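Local coordinates for protein 3-polyprenyl-4-hydroxybenzoate decarboxylase and related decarboxylases (Pelotomaculum thermopropionicum, PDB 6H6X) that binds prenylated FMN together with manganese and potassium and, as a UbiD-family enzyme, probably catalyses the reversible decarboxylation of aromatic acids such as furandicarboxylic acid, at residues V54-G59 against Y286-P291; V90-V95 against E210-S215; E243-P248 against E274-T279; I338-E343 against D418-L423. The protein carries 8 engineered substitutions. All coordinates share one frame; numbering follows the deposited sequence.

Contact 1: V54-G59 against Y286-P291; sequences VPVVTG and YHTIIP
A parallel pairing of short strands, Val56 beside Tyr286 and Val57 beside His287, adds the chain around 286-287 as an edge strand to the small mixed sheet of the N-terminal domain. Tyr286 uses both backbone polar groups: its N donates to Pro55 O at 3.0 Å, and its O accepts from Val57 N at 2.7 Å. One step on, Thr288 N reaches Val57 O at 3.0 Å, completing the alternating ladder of a parallel register. On the face carrying Val56 and Tyr286, the methyl CG2 of Thr288 lies 3.9 Å from Val56 CG1 and also touches Thr58 CB. On the other face, CG of His287 is anti to its backbone N (chi1 174°), and the ring turns an edge to the neighbouring strand: CD2 stands 3.4 Å from Val57 O, which lies in the ring plane. NE2 of that imidazole is held by Glu295, whose carboxylate also receives Gly59 N, so one acid from helix 294-315 grips both segments. Past the paired residues, Thr58 OG1, anti to its own backbone N, lies 3.0 Å from Thr288 O. A water 2.8 Å from this OG1 accepts from Ile290 N and carries the link forward, while the Ile290 side chain crosses that of Thr58 at about a right angle. Ile289 touches the flavin. The chemistry thus passes from direct backbone bonding to a water-mediated join as the two segments part, with His287 NE2 met by an acid and Ile290 N by water just where the second segment reaches the cofactor.

Contact 2: V90-V95 against E210-S215; sequences VPCRLV and ELEIAS. With K (potassium ion), chain G; MN (manganese (II) ion), chain H.
Val90 and Cys92 meet the first turns of helix 210-217 through Glu212, Leu211 and Ser215. Val90 N donates to Glu212 O at 3.2 Å along a nearly straight N-H (170° at the hydrogen), yet the donor stands above the carbonyl plane, 52° out of it. The carbonyl of Val90 lies against the same helical surface, its O only 3.1 Å from Ser215 CB and 3.4 Å from Glu212 CB. Cys92 reaches the helix with its sulfur: SG, anti to its own carbonyl carbon (chi1 -66°), rests 3.8 Å from Leu211 CB and also approaches Leu211 O, a carbonyl already accepting from Ser215 N within the helix. Ser215 OG makes a weak hydrogen bond to Pro91 O at 3.5 Å, but its stronger polar partner is the backbone N of Leu222. Leu222 belongs to the next layer, where it and Leu224 pack on Cys92, and Leu224 also touches Leu211; Arg93 bonds through its backbone with Leu222 and Leu224, which pairs strand 93-94 with strand 223-226. From the start of the helix Glu210 extends away from this interface, its chain bent at chi2, about the CB-CG bond, and OE2 bridges two metals, manganese at 2.3 Å and potassium at 2.6 Å. Asn147 and His169 share the manganese, while the carbonyls of Val148, Ser200 and Ala202 share the potassium. The segment 90-95 therefore packs on the helix that presents a metal ligand, and the paired manganese and potassium ions beside prenylated FMN are the hallmark of the UbiD cofactor site.

Contact 3: E243-P248 against E274-T279; sequences EGKILP and EVTAVT
Strands 243-246 and 274-279 run antiparallel, their axes 167° apart in direction and 4.4 Å apart at closest approach, with Glu243 facing both Thr276 and Ala277: a classic beta bulge in the large antiparallel sheet of the flavin-binding domain. Glu243 O takes Thr276 N at 2.9 Å and, more weakly, Ala277 N at 3.5 Å, while Glu243 N donates to Ala277 O at 2.8 Å. Regular pairing resumes at Lys245 and Glu274, which exchange two backbone hydrogen bonds. Between the bulge and that pair, Gly244 and Val275 form a non-hydrogen-bonded pair so close that a beta carbon on Gly244 would fall 2.4 Å from Glu274 O.

The Glu243 side chain, CG anti to the carbonyl carbon (chi1 -53°), is extended beyond that atom, and OE1 lies 3.8 Å from Ala277 CB. OE1 also meets the hydroxyl of Thr229, and OE2 receives Glu228 N, so the buried carboxylate has polar partners on both oxygens. An alanine here would probably cost Thr229 OG1 one of its partners, leave Glu228 N without this acceptor and open a gap beside Ala277. Thr276 OG1 likewise turns to Thr229. Lys245 and Glu274 lie side by side, pointing the same way, but NZ and OE1 remain 4.0 Å apart, beyond a salt bridge. Across the lysine, at about a right angle, comes Thr276, whose CG2 stands 3.9 Å from Lys245 CE.

Contact 4: I338-E343 against D418-L423; sequences IEKKHE and DATIPL. With CA (calcium ion), chain J.
Lys340 points its side chain across to Thr420, the two crossing obliquely, and its ammonium serves as the hub of the contact. CG is anti to the backbone N (chi1 178°), and the chain then bends at chi3 and chi4, ending with NZ 2.9 Å from Thr420 OG1 and 3.0 Å from Ile421 O. The third partner is from its own segment: Glu343 OE2, met from above the carboxylate plane, forms a salt bridge to NZ at 2.9 Å. Glu343 and Leu423 slide past each other in opposite directions, and the same OE2 weakly accepts Leu423 N. Leu423 in turn rests its CD1 on the opposing backbone, 3.3 Å from Lys341 O. An alanine in place of Lys340 would probably leave the Glu343 carboxylate without its positive mate and Ile421 O without this donor, with the two loops less firmly joined.

Thr420 passes the chain of bonds on. Its OG1 donates to the syn lone pair of Asp418 OD1 at 2.6 Å, and Thr420 N bonds to the same oxygen, closing an Asx turn. That turn brings two carbonyls to the calcium, Asp418 O at 2.9 Å and Thr420 O at 2.7 Å; Arg385, Asp391 and a water complete the site. The 418-423 segment thus offers calcium backbone oxygens, the Asp418 side chain fixing the turn and Asp391 supplying a carboxylate oxygen, while Lys340 probably balances the local negative charge of Glu343 and Asp418.

In the fold
The four contacts grade from core to periphery. Contact 1 is buried, contacts 2 and 3 are partly buried, and contact 4 lies far out, its centre about 44 Å from that of contact 1 and about 55 Å from that of contact 3. Contacts 1 and 3 are both strand pairings, parallel and antiparallel, on consecutive strands 264-280 and 286-287, and backbone bonds dominate each. Contact 2 instead sets an irregular chain against a helix, with one backbone hydrogen bond, a weak second from a serine, and much carbon and sulfur packing. Contact 4 joins two loops through a charged side chain. Metals accompany contacts 2 and 4 differently: a carboxylate bridges manganese and potassium, whereas segment 418-423 gives calcium its backbone carbonyls.

Contact 1: V54-G59 against Y286-P291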
# COMPACT_ATOMS: atom_id res chain seq x y z
N VAL B 54 -18.67 -3.39 33.44
CA VAL B 54 -19.07 -3.55 32.03
C VAL B 54 -17.85 -3.67 31.09
O VAL B 54 -17.01 -2.78 31.09
CB VAL B 54 -19.96 -2.35 31.62
CG1 VAL B 54 -20.26 -2.36 30.11
CG2 VAL B 54 -21.23 -2.33 32.47
N PRO B 55 -17.75 -4.73 30.28
CA PRO B 55 -16.72 -4.80 29.25
C PRO B 55 -16.99 -3.89 28.03
O PRO B 55 -18.10 -3.39 27.89
CB PRO B 55 -16.73 -6.26 28.83
CG PRO B 55 -18.05 -6.74 29.13
CD PRO B 55 -18.62 -5.91 30.23
N VAL B 56 -15.93 -3.67 27.22
CA VAL B 56 -15.98 -2.80 26.05
C VAL B 56 -15.55 -3.62 24.87
O VAL B 56 -14.58 -4.36 24.98
CB VAL B 56 -15.10 -1.58 26.20
CG1 VAL B 56 -14.97 -0.82 24.88
CG2 VAL B 56 -15.68 -0.66 27.27
N VAL B 57 -16.30 -3.57 23.76
CA VAL B 57 -15.88 -4.27 22.55
C VAL B 57 -15.60 -3.20 21.47
O VAL B 57 -16.24 -2.14 21.42
CB VAL B 57 -16.89 -5.36 22.16
CG1 VAL B 57 -18.20 -4.77 21.63
CG2 VAL B 57 -16.33 -6.29 21.14
N THR B 58 -14.59 -3.44 20.65
CA THR B 58 -14.28 -2.56 19.53
C THR B 58 -13.87 -3.40 18.32
O THR B 58 -13.43 -4.52 18.47
CB THR B 58 -13.26 -1.48 19.88
OG1 THR B 58 -13.20 -0.49 18.82
CG2 THR B 58 -11.91 -2.07 20.14
N GLY B 59 -14.12 -2.86 17.11
CA GLY B 59 -13.66 -3.47 15.87
C GLY B 59 -14.48 -4.69 15.49
O GLY B 59 -13.92 -5.73 15.17
N TYR B 286 -20.54 -2.85 26.26
CA TYR B 286 -20.49 -1.54 25.68
C TYR B 286 -19.62 -1.60 24.38
O TYR B 286 -18.51 -2.13 24.41
CB TYR B 286 -19.94 -0.54 26.66
CG TYR B 286 -19.92 0.87 26.11
CD1 TYR B 286 -18.85 1.32 25.31
CD2 TYR B 286 -20.96 1.77 26.34
CE1 TYR B 286 -18.85 2.59 24.77
CE2 TYR B 286 -20.94 3.05 25.80
CZ TYR B 286 -19.87 3.43 25.02
OH TYR B 286 -19.85 4.70 24.48
N HIS B 287 -20.13 -1.05 23.28
CA HIS B 287 -19.42 -1.05 21.98
C HIS B 287 -18.91 0.37 21.71
O HIS B 287 -19.65 1.36 21.83
CB HIS B 287 -20.35 -1.52 20.89
CG HIS B 287 -19.79 -1.42 19.52
ND1 HIS B 287 -20.58 -1.14 18.44
CD2 HIS B 287 -18.54 -1.57 19.04
CE1 HIS B 287 -19.85 -1.18 17.34
NE2 HIS B 287 -18.61 -1.44 17.69
N THR B 288 -17.62 0.49 21.40
CA THR B 288 -17.12 1.77 20.93
C THR B 288 -16.52 1.62 19.54
O THR B 288 -16.03 0.54 19.18
CB THR B 288 -16.12 2.39 21.91
OG1 THR B 288 -16.00 3.77 21.58
CG2 THR B 288 -14.75 1.68 21.89
N ILE B 289 -16.62 2.69 18.75
CA ILE B 289 -15.97 2.72 17.44
C ILE B 289 -14.84 3.73 17.59
O ILE B 289 -15.07 4.87 17.98
CB ILE B 289 -16.95 3.14 16.34
CG1 ILE B 289 -17.91 1.97 16.02
CG2 ILE B 289 -16.23 3.55 15.09
CD1 ILE B 289 -19.17 2.44 15.27
N ILE B 290 -13.63 3.30 17.31
CA ILE B 290 -12.48 4.19 17.39
C ILE B 290 -12.46 5.02 16.12
O ILE B 290 -12.51 4.46 15.02
CB ILE B 290 -11.20 3.40 17.50
CG1 ILE B 290 -11.18 2.66 18.85
CG2 ILE B 290 -10.00 4.33 17.45
CD1 ILE B 290 -10.16 1.53 18.84
N PRO B 291 -12.47 6.36 16.23
CA PRO B 291 -12.54 7.13 14.99
C PRO B 291 -11.34 6.92 14.09
O PRO B 291 -10.20 6.71 14.56
CB PRO B 291 -12.58 8.56 15.49
CG PRO B 291 -13.34 8.43 16.77
CD PRO B 291 -12.70 7.24 17.41
O HOH W 1 -13.08 0.74 16.30

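Contact 2: V90-V95 against E210-S215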
# COMPACT_ATOMS: atom_id res chain seq x y z
N VAL B 90 -38.14 -3.42 4.42
CA VAL B 90 -38.99 -4.49 4.96
C VAL B 90 -39.46 -4.05 6.34
O VAL B 90 -38.64 -3.66 7.14
CB VAL B 90 -38.17 -5.79 5.07
CG1 VAL B 90 -38.76 -6.79 6.06
CG2 VAL B 90 -38.02 -6.44 3.71
N PRO B 91 -40.77 -4.12 6.62
CA PRO B 91 -41.19 -3.68 7.96
C PRO B 91 -40.53 -4.41 9.14
O PRO B 91 -40.16 -5.58 9.04
CB PRO B 91 -42.71 -3.92 7.96
CG PRO B 91 -43.10 -3.71 6.52
CD PRO B 91 -41.93 -4.26 5.72
N CYS B 92 -40.36 -3.67 10.22
CA CYS B 92 -39.89 -4.20 11.50
C CYS B 92 -41.10 -4.71 12.26
O CYS B 92 -42.23 -4.28 12.02
CB CYS B 92 -39.21 -3.09 12.31
SG CYS B 92 -37.69 -2.49 11.53
N ARG B 93 -40.82 -5.62 13.19
CA ARG B 93 -41.83 -6.18 14.05
C ARG B 93 -41.73 -5.56 15.45
O ARG B 93 -40.69 -5.68 16.10
CB ARG B 93 -41.53 -7.67 14.12
CG ARG B 93 -42.59 -8.52 14.83
CD ARG B 93 -42.06 -9.90 15.25
NE ARG B 93 -42.92 -11.00 14.83
CZ ARG B 93 -43.03 -11.46 13.58
NH1 ARG B 93 -42.34 -10.91 12.57
NH2 ARG B 93 -43.86 -12.47 13.32
N LEU B 94 -42.79 -4.91 15.92
CA LEU B 94 -42.96 -4.58 17.32
C LEU B 94 -43.18 -5.82 18.17
O LEU B 94 -43.82 -6.73 17.78
CB LEU B 94 -44.06 -3.58 17.54
CG LEU B 94 -44.01 -2.91 18.95
CD1 LEU B 94 -42.81 -1.98 19.03
CD2 LEU B 94 -45.29 -2.20 19.35
N VAL B 95 -42.57 -5.85 19.35
CA VAL B 95 -42.46 -7.02 20.18
C VAL B 95 -42.77 -6.55 21.59
O VAL B 95 -42.75 -5.36 21.87
CB VAL B 95 -41.05 -7.61 19.94
CG1 VAL B 95 -40.15 -7.67 21.17
CG2 VAL B 95 -41.09 -8.84 19.09
N GLU B 210 -34.34 3.82 8.03
CA GLU B 210 -33.18 2.93 8.04
C GLU B 210 -33.36 1.66 8.86
O GLU B 210 -32.68 0.68 8.58
CB GLU B 210 -31.92 3.66 8.44
CG GLU B 210 -31.54 4.67 7.38
CD GLU B 210 -32.05 6.07 7.65
OE1 GLU B 210 -33.06 6.28 8.40
OE2 GLU B 210 -31.38 6.97 7.12
N LEU B 211 -34.26 1.64 9.82
CA LEU B 211 -34.52 0.34 10.54
C LEU B 211 -35.15 -0.72 9.61
O LEU B 211 -34.89 -1.90 9.75
CB LEU B 211 -35.40 0.57 11.77
CG LEU B 211 -34.81 1.45 12.87
CD1 LEU B 211 -35.77 1.49 14.06
CD2 LEU B 211 -33.44 0.99 13.35
N GLU B 212 -35.92 -0.26 8.64
CA GLU B 212 -36.50 -1.11 7.58
C GLU B 212 -35.47 -1.59 6.59
O GLU B 212 -35.53 -2.73 6.11
CB GLU B 212 -37.66 -0.38 6.88
CG GLU B 212 -38.79 -0.16 7.85
CD GLU B 212 -40.06 0.42 7.25
OE1 GLU B 212 -40.04 1.01 6.14
OE2 GLU B 212 -41.11 0.32 7.92
N ILE B 213 -34.47 -0.76 6.34
CA ILE B 213 -33.33 -1.21 5.56
C ILE B 213 -32.58 -2.31 6.32
O ILE B 213 -32.25 -3.36 5.77
CB ILE B 213 -32.42 -0.02 5.19
CG1 ILE B 213 -33.19 0.96 4.29
CG2 ILE B 213 -31.20 -0.51 4.42
CD1 ILE B 213 -32.56 2.33 4.20
N ALA B 214 -32.35 -2.10 7.60
CA ALA B 214 -31.70 -3.12 8.42
C ALA B 214 -32.48 -4.42 8.41
O ALA B 214 -31.90 -5.48 8.29
CB ALA B 214 -31.56 -2.63 9.86
N SER B 215 -33.78 -4.33 8.55
CA SER B 215 -34.68 -5.48 8.44
C SER B 215 -34.48 -6.28 7.15
O SER B 215 -34.32 -7.47 7.21
CB SER B 215 -36.14 -5.00 8.50
OG SER B 215 -36.76 -5.45 9.64
K K G . -28.90 7.56 7.75
MN MN H . -32.22 9.11 6.70
O HOH W 2 -30.62 8.79 4.95

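Contact 3: E243-P248 against E274-T279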
# COMPACT_ATOMS: atom_id res chain seq x y z
N GLU B 243 -32.49 6.99 26.36
CA GLU B 243 -33.64 7.78 25.93
C GLU B 243 -33.46 9.23 26.32
O GLU B 243 -32.92 9.52 27.37
CB GLU B 243 -34.90 7.23 26.59
CG GLU B 243 -35.11 5.72 26.41
CD GLU B 243 -36.38 5.18 27.06
OE1 GLU B 243 -37.18 6.00 27.58
OE2 GLU B 243 -36.57 3.92 27.03
N GLY B 244 -33.91 10.14 25.48
CA GLY B 244 -33.82 11.53 25.83
C GLY B 244 -34.42 12.47 24.84
O GLY B 244 -35.26 12.11 24.00
N LYS B 245 -33.97 13.71 24.91
CA LYS B 245 -34.49 14.72 24.00
C LYS B 245 -33.46 15.79 23.71
O LYS B 245 -32.65 16.12 24.56
CB LYS B 245 -35.77 15.31 24.58
CG LYS B 245 -35.62 15.93 25.96
CD LYS B 245 -36.96 16.04 26.69
CE LYS B 245 -36.75 16.24 28.20
NZ LYS B 245 -37.98 16.65 28.94
N ILE B 246 -33.48 16.29 22.48
CA ILE B 246 -32.60 17.37 22.11
C ILE B 246 -33.36 18.66 22.48
O ILE B 246 -34.49 18.85 22.07
CB ILE B 246 -32.23 17.35 20.61
CG1 ILE B 246 -31.77 15.96 20.14
CG2 ILE B 246 -31.12 18.36 20.34
CD1 ILE B 246 -31.63 15.90 18.63
N LEU B 247 -32.73 19.53 23.26
CA LEU B 247 -33.42 20.66 23.88
C LEU B 247 -33.56 21.80 22.89
O LEU B 247 -32.59 22.16 22.22
CB LEU B 247 -32.67 21.15 25.11
CG LEU B 247 -32.49 20.12 26.24
CD1 LEU B 247 -31.68 20.69 27.40
CD2 LEU B 247 -33.83 19.60 26.73
N PRO B 248 -34.77 22.39 22.80
CA PRO B 248 -34.95 23.49 21.82
C PRO B 248 -34.14 24.75 22.21
O PRO B 248 -34.10 25.10 23.39
CB PRO B 248 -36.45 23.75 21.85
CG PRO B 248 -36.87 23.36 23.23
CD PRO B 248 -35.91 22.31 23.74
N GLU B 274 -30.72 16.03 26.77
CA GLU B 274 -30.99 15.65 28.16
C GLU B 274 -31.48 14.22 28.16
O GLU B 274 -32.43 13.88 27.44
CB GLU B 274 -32.07 16.57 28.77
CG GLU B 274 -32.60 16.16 30.15
CD GLU B 274 -33.50 17.23 30.81
OE1 GLU B 274 -34.66 16.90 31.18
OE2 GLU B 274 -33.06 18.39 30.97
N VAL B 275 -30.89 13.38 29.00
CA VAL B 275 -31.27 11.97 29.04
C VAL B 275 -32.30 11.74 30.16
O VAL B 275 -32.11 12.20 31.30
CB VAL B 275 -30.07 10.98 29.01
CG1 VAL B 275 -28.73 11.68 28.93
CG2 VAL B 275 -30.08 9.92 30.11
N THR B 276 -33.40 11.08 29.78
CA THR B 276 -34.53 10.80 30.66
C THR B 276 -34.63 9.35 31.11
O THR B 276 -35.40 9.05 32.01
CB THR B 276 -35.84 11.23 30.01
OG1 THR B 276 -36.03 10.52 28.78
CG2 THR B 276 -35.80 12.74 29.70
N ALA B 277 -33.83 8.46 30.53
CA ALA B 277 -33.77 7.08 30.98
C ALA B 277 -32.68 6.30 30.26
O ALA B 277 -32.27 6.66 29.18
CB ALA B 277 -35.12 6.39 30.75
N VAL B 278 -32.29 5.19 30.87
CA VAL B 278 -31.33 4.29 30.35
C VAL B 278 -31.86 2.92 30.62
O VAL B 278 -32.22 2.65 31.72
CB VAL B 278 -29.97 4.39 31.10
CG1 VAL B 278 -29.03 3.27 30.66
CG2 VAL B 278 -29.32 5.74 30.87
N THR B 279 -31.87 2.02 29.62
CA THR B 279 -32.21 0.61 29.84
C THR B 279 -31.14 -0.23 29.23
O THR B 279 -30.51 0.14 28.24
CB THR B 279 -33.62 0.20 29.26
OG1 THR B 279 -33.56 0.03 27.83
CG2 THR B 279 -34.68 1.26 29.54

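Contact 4: I338-E343 against D418-L423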
# COMPACT_ATOMS: atom_id res chain seq x y z
N ILE B 338 -13.53 -0.82 -15.14
CA ILE B 338 -14.48 -1.02 -16.23
C ILE B 338 -13.98 -2.07 -17.21
O ILE B 338 -12.79 -2.31 -17.32
CB ILE B 338 -14.74 0.27 -17.00
CG1 ILE B 338 -13.47 0.86 -17.62
CG2 ILE B 338 -15.44 1.30 -16.12
CD1 ILE B 338 -13.80 2.12 -18.41
N GLU B 339 -14.90 -2.75 -17.87
CA GLU B 339 -14.55 -3.64 -18.99
C GLU B 339 -14.77 -2.75 -20.18
O GLU B 339 -15.88 -2.63 -20.67
CB GLU B 339 -15.42 -4.90 -19.01
CG GLU B 339 -15.10 -5.87 -20.14
CD GLU B 339 -16.10 -7.06 -20.17
OE1 GLU B 339 -17.29 -6.80 -20.43
OE2 GLU B 339 -15.72 -8.25 -19.93
N LYS B 340 -13.72 -2.08 -20.62
CA LYS B 340 -13.90 -0.99 -21.58
C LYS B 340 -14.22 -1.54 -23.01
O LYS B 340 -13.52 -2.43 -23.46
CB LYS B 340 -12.67 -0.08 -21.60
CG LYS B 340 -12.77 1.04 -22.62
CD LYS B 340 -11.83 2.20 -22.35
CE LYS B 340 -10.39 1.80 -22.51
NZ LYS B 340 -9.59 2.96 -22.98
N LYS B 341 -15.25 -0.98 -23.66
CA LYS B 341 -15.62 -1.30 -25.07
C LYS B 341 -15.33 -0.13 -26.01
O LYS B 341 -14.88 -0.35 -27.12
CB LYS B 341 -17.11 -1.62 -25.26
CG LYS B 341 -17.75 -2.55 -24.25
CD LYS B 341 -17.60 -4.01 -24.57
CE LYS B 341 -18.84 -4.77 -24.08
NZ LYS B 341 -18.69 -6.24 -24.21
N HIS B 342 -15.62 1.10 -25.59
CA HIS B 342 -15.43 2.29 -26.43
C HIS B 342 -14.55 3.28 -25.69
O HIS B 342 -14.67 3.42 -24.48
CB HIS B 342 -16.78 2.93 -26.79
CG HIS B 342 -17.77 1.95 -27.37
ND1 HIS B 342 -18.78 1.37 -26.62
CD2 HIS B 342 -17.89 1.42 -28.61
CE1 HIS B 342 -19.48 0.55 -27.38
NE2 HIS B 342 -18.96 0.56 -28.59
N GLU B 343 -13.67 3.97 -26.41
CA GLU B 343 -12.92 5.05 -25.78
C GLU B 343 -14.01 6.03 -25.38
O GLU B 343 -15.09 6.04 -26.00
CB GLU B 343 -11.89 5.70 -26.70
CG GLU B 343 -10.70 6.31 -25.94
CD GLU B 343 -9.52 5.34 -25.68
OE1 GLU B 343 -8.40 5.85 -25.44
OE2 GLU B 343 -9.68 4.08 -25.68
N ASP B 418 -7.42 8.70 -16.05
CA ASP B 418 -7.77 7.53 -16.91
C ASP B 418 -6.59 6.67 -17.03
O ASP B 418 -5.65 7.02 -17.74
CB ASP B 418 -8.11 8.00 -18.34
CG ASP B 418 -8.54 6.84 -19.25
OD1 ASP B 418 -8.39 5.64 -18.91
OD2 ASP B 418 -9.03 7.18 -20.31
N ALA B 419 -6.55 5.57 -16.29
CA ALA B 419 -5.43 4.70 -16.33
C ALA B 419 -5.83 3.38 -17.03
O ALA B 419 -5.36 2.31 -16.64
CB ALA B 419 -4.94 4.43 -14.91
N THR B 420 -6.72 3.46 -18.02
CA THR B 420 -7.01 2.32 -18.88
C THR B 420 -6.07 2.25 -20.09
O THR B 420 -5.55 3.26 -20.58
CB THR B 420 -8.48 2.34 -19.35
OG1 THR B 420 -8.74 3.44 -20.22
CG2 THR B 420 -9.39 2.45 -18.13
N ILE B 421 -5.86 1.03 -20.56
CA ILE B 421 -5.14 0.76 -21.80
C ILE B 421 -5.92 1.39 -22.96
O ILE B 421 -7.16 1.19 -23.06
CB ILE B 421 -5.01 -0.76 -22.02
CG1 ILE B 421 -4.07 -1.39 -20.99
CG2 ILE B 421 -4.48 -1.06 -23.42
CD1 ILE B 421 -4.42 -2.85 -20.71
N PRO B 422 -5.24 2.18 -23.83
CA PRO B 422 -5.95 2.70 -25.04
C PRO B 422 -6.38 1.56 -25.99
O PRO B 422 -5.69 0.53 -26.06
CB PRO B 422 -4.91 3.62 -25.69
CG PRO B 422 -3.96 3.98 -24.59
CD PRO B 422 -3.88 2.72 -23.75
N LEU B 423 -7.50 1.73 -26.69
CA LEU B 423 -8.16 0.59 -27.41
C LEU B 423 -7.46 0.01 -28.67
O LEU B 423 -7.55 -1.21 -28.91
CB LEU B 423 -9.61 0.93 -27.77
CG LEU B 423 -10.60 0.63 -26.66
CD1 LEU B 423 -11.98 1.16 -27.05
CD2 LEU B 423 -10.64 -0.87 -26.35
CA CA J . -4.90 5.83 -20.24
O HOH W 3 -6.68 5.69 -22.23